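Local coordinates for putative integron gene cassette protein (Uncultured bacterium, PDB 3FUY) that is of unknown function but is encoded by a mobile integron gene cassette recovered from a salt-marsh metagenome, at residues B[47-53]-B[96-102]. Residues are numbered along the deposited sequence; the frame is centred on the assembly and turned at random.
Sequences VLRIGRT and CVDIDDK
Val47 O takes the amide of Val97 (N to O 2.8 Å), the first of three backbone bonds that pair the strands. Next in line, Leu48 lies on the same face as Val97, and its CD1 is 3.9 Å from Ile99 CD1; helix 59-79 packs on these side chains. Arg49 bonds through its N to Val97 O and through its O to Ile99 N (2.7 Å), the two residues flanking its register partner Asp98, which is the parallel pattern. Its chain, extended from CG to NE, carries NE to Phe178 O, to which it is hydrogen-bonded. Beyond the strand end Ile50 lies alongside Ile99, Ile50 CD1 to Ile99 CB 4.0 Å. The chain then turns, and Gly51 N donates to Asp98 OD1 (3.1 Å), meeting it on the syn side but 30° out of the carboxylate plane. Arg52, extended from CG to NE, places NH1 2.9 Å from Asp100 OD2; this salt bridge uses the oxygen's syn lone pair, though the two planes stand 82° apart. Lys102 CD lies over one guanidinium face. Asp100 OD1 meanwhile accepts from Lys102 N, an Asx turn, so an alanine here would probably leave Arg52 without its carboxylate mate and the turn without its side-chain clasp. Thr53 OG1, turned between its own backbone N and carbonyl carbon, donates to Asp101 OD1 at 2.6 Å. Where direct strand pairing has ended, a water bridges Thr53 N, Ile99 O and Asp101 N. The axes of 47-49 and 96-100 run 10° apart; they belong to strands 44-49 and 91-100, the parallel pair of a beta-alpha-beta crossover through helix 59-79, inside a mixed sheet.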
loop_
_atom_site.group_PDB
_atom_site.type_symbol
_atom_site.label_atom_id
_atom_site.label_comp_id
_atom_site.label_asym_id
_atom_site.label_seq_id
_atom_site.Cartn_x
_atom_site.Cartn_y
_atom_site.Cartn_z
ATOM N N VAL B 47 10.076 -5.276 5.041
ATOM C CA VAL B 47 8.911 -4.900 5.809
ATOM C C VAL B 47 9.339 -4.143 7.064
ATOM O O VAL B 47 10.188 -4.597 7.823
ATOM C CB VAL B 47 8.067 -6.125 6.205
ATOM C CG1 VAL B 47 6.844 -5.685 6.993
ATOM C CG2 VAL B 47 7.644 -6.920 4.951
ATOM N N LEU B 48 8.722 -2.991 7.287
ATOM C CA LEU B 48 8.904 -2.267 8.527
ATOM C C LEU B 48 7.709 -2.492 9.465
ATOM O O LEU B 48 6.546 -2.290 9.086
ATOM C CB LEU B 48 9.093 -0.784 8.251
ATOM C CG LEU B 48 9.128 0.114 9.484
ATOM C CD1 LEU B 48 10.316 -0.261 10.386
ATOM C CD2 LEU B 48 9.211 1.560 9.038
ATOM N N ARG B 49 8.004 -2.932 10.685
ATOM C CA ARG B 49 6.968 -3.152 11.698
ATOM C C ARG B 49 7.281 -2.392 12.974
ATOM O O ARG B 49 8.398 -2.469 13.484
ATOM C CB ARG B 49 6.876 -4.631 12.051
ATOM C CG ARG B 49 6.012 -5.434 11.129
ATOM C CD ARG B 49 5.988 -6.907 11.530
ATOM N NE ARG B 49 5.029 -7.635 10.698
ATOM C CZ ARG B 49 3.924 -8.213 11.160
ATOM N NH1 ARG B 49 3.648 -8.180 12.464
ATOM N NH2 ARG B 49 3.107 -8.838 10.318
ATOM N N ILE B 50 6.301 -1.660 13.491
ATOM C CA ILE B 50 6.432 -1.093 14.816
ATOM C C ILE B 50 5.716 -2.066 15.765
ATOM O O ILE B 50 4.613 -1.807 16.236
ATOM C CB ILE B 50 5.830 0.314 14.891
ATOM C CG1 ILE B 50 6.182 1.142 13.636
ATOM C CG2 ILE B 50 6.271 1.006 16.165
ATOM C CD1 ILE B 50 7.702 1.294 13.371
ATOM N N GLY B 51 6.364 -3.195 16.010
ATOM C CA GLY B 51 5.720 -4.366 16.578
ATOM C C GLY B 51 5.239 -4.239 18.012
ATOM O O GLY B 51 4.089 -4.560 18.322
ATOM N N ARG B 52 6.104 -3.760 18.894
ATOM C CA ARG B 52 5.777 -3.793 20.320
ATOM C C ARG B 52 4.663 -2.823 20.709
ATOM O O ARG B 52 3.720 -3.204 21.404
ATOM C CB ARG B 52 7.015 -3.549 21.182
ATOM C CG ARG B 52 6.816 -3.985 22.645
ATOM C CD ARG B 52 8.129 -3.987 23.424
ATOM N NE ARG B 52 7.929 -4.165 24.871
ATOM C CZ ARG B 52 8.844 -3.862 25.788
ATOM N NH1 ARG B 52 10.018 -3.373 25.415
ATOM N NH2 ARG B 52 8.585 -4.045 27.082
ATOM N N THR B 53 4.771 -1.580 20.256
ATOM C CA THR B 53 3.822 -0.541 20.630
ATOM C C THR B 53 2.644 -0.406 19.673
ATOM O O THR B 53 1.583 0.105 20.053
ATOM C CB THR B 53 4.499 0.815 20.631
ATOM O OG1 THR B 53 5.011 1.069 19.316
ATOM C CG2 THR B 53 5.640 0.858 21.665
ATOM N N CYS B 96 12.872 -7.940 7.276
ATOM C CA CYS B 96 12.010 -7.125 8.115
ATOM C C CYS B 96 12.847 -6.372 9.139
ATOM O O CYS B 96 13.853 -6.879 9.638
ATOM C CB CYS B 96 10.971 -8.014 8.826
ATOM S SG CYS B 96 9.953 -7.171 10.072
ATOM N N VAL B 97 12.434 -5.152 9.433
ATOM C CA VAL B 97 12.978 -4.427 10.569
ATOM C C VAL B 97 11.803 -4.207 11.497
ATOM O O VAL B 97 10.843 -3.510 11.151
ATOM C CB VAL B 97 13.568 -3.059 10.162
ATOM C CG1 VAL B 97 13.975 -2.264 11.406
ATOM C CG2 VAL B 97 14.735 -3.251 9.223
ATOM N N ASP B 98 11.862 -4.842 12.658
ATOM C CA ASP B 98 10.841 -4.679 13.677
ATOM C C ASP B 98 11.350 -3.742 14.770
ATOM O O ASP B 98 12.304 -4.061 15.499
ATOM C CB ASP B 98 10.444 -6.043 14.248
ATOM C CG ASP B 98 9.240 -5.965 15.168
ATOM O OD1 ASP B 98 8.934 -4.862 15.648
ATOM O OD2 ASP B 98 8.597 -7.010 15.403
ATOM N N ILE B 99 10.713 -2.581 14.877
ATOM C CA ILE B 99 11.132 -1.575 15.832
ATOM C C ILE B 99 10.350 -1.676 17.145
ATOM O O ILE B 99 9.129 -1.757 17.137
ATOM C CB ILE B 99 10.967 -0.152 15.260
ATOM C CG1 ILE B 99 11.918 0.055 14.074
ATOM C CG2 ILE B 99 11.207 0.903 16.354
ATOM C CD1 ILE B 99 11.924 1.457 13.558
ATOM N N ASP B 100 11.078 -1.669 18.261
ATOM C CA ASP B 100 10.503 -1.556 19.601
ATOM C C ASP B 100 10.802 -0.170 20.134
ATOM O O ASP B 100 11.927 0.113 20.555
ATOM C CB ASP B 100 11.140 -2.603 20.522
ATOM C CG ASP B 100 10.766 -2.424 21.996
ATOM O OD1 ASP B 100 10.133 -1.416 22.385
ATOM O OD2 ASP B 100 11.133 -3.317 22.781
ATOM N N ASP B 101 9.801 0.696 20.120
ATOM C CA ASP B 101 9.968 2.058 20.611
ATOM C C ASP B 101 9.182 2.323 21.902
ATOM O O ASP B 101 8.769 3.451 22.169
ATOM C CB ASP B 101 9.593 3.081 19.528
ATOM C CG ASP B 101 8.176 2.893 18.988
ATOM O OD1 ASP B 101 7.529 1.852 19.273
ATOM O OD2 ASP B 101 7.722 3.796 18.243
ATOM N N LYS B 102 8.984 1.286 22.706
ATOM C CA LYS B 102 8.173 1.446 23.913
ATOM C C LYS B 102 8.903 2.256 24.980
ATOM O O LYS B 102 8.498 3.378 25.297
ATOM C CB LYS B 102 7.707 0.100 24.453
ATOM C CG LYS B 102 6.796 0.216 25.673
ATOM C CD LYS B 102 6.171 -1.130 26.003
ATOM C CE LYS B 102 5.063 -0.980 27.030
ATOM N NZ LYS B 102 4.382 -2.280 27.260
HETATM O O HOH W 1 8.923 -4.693 18.353
HETATM O O HOH W 2 7.308 -1.013 18.922
#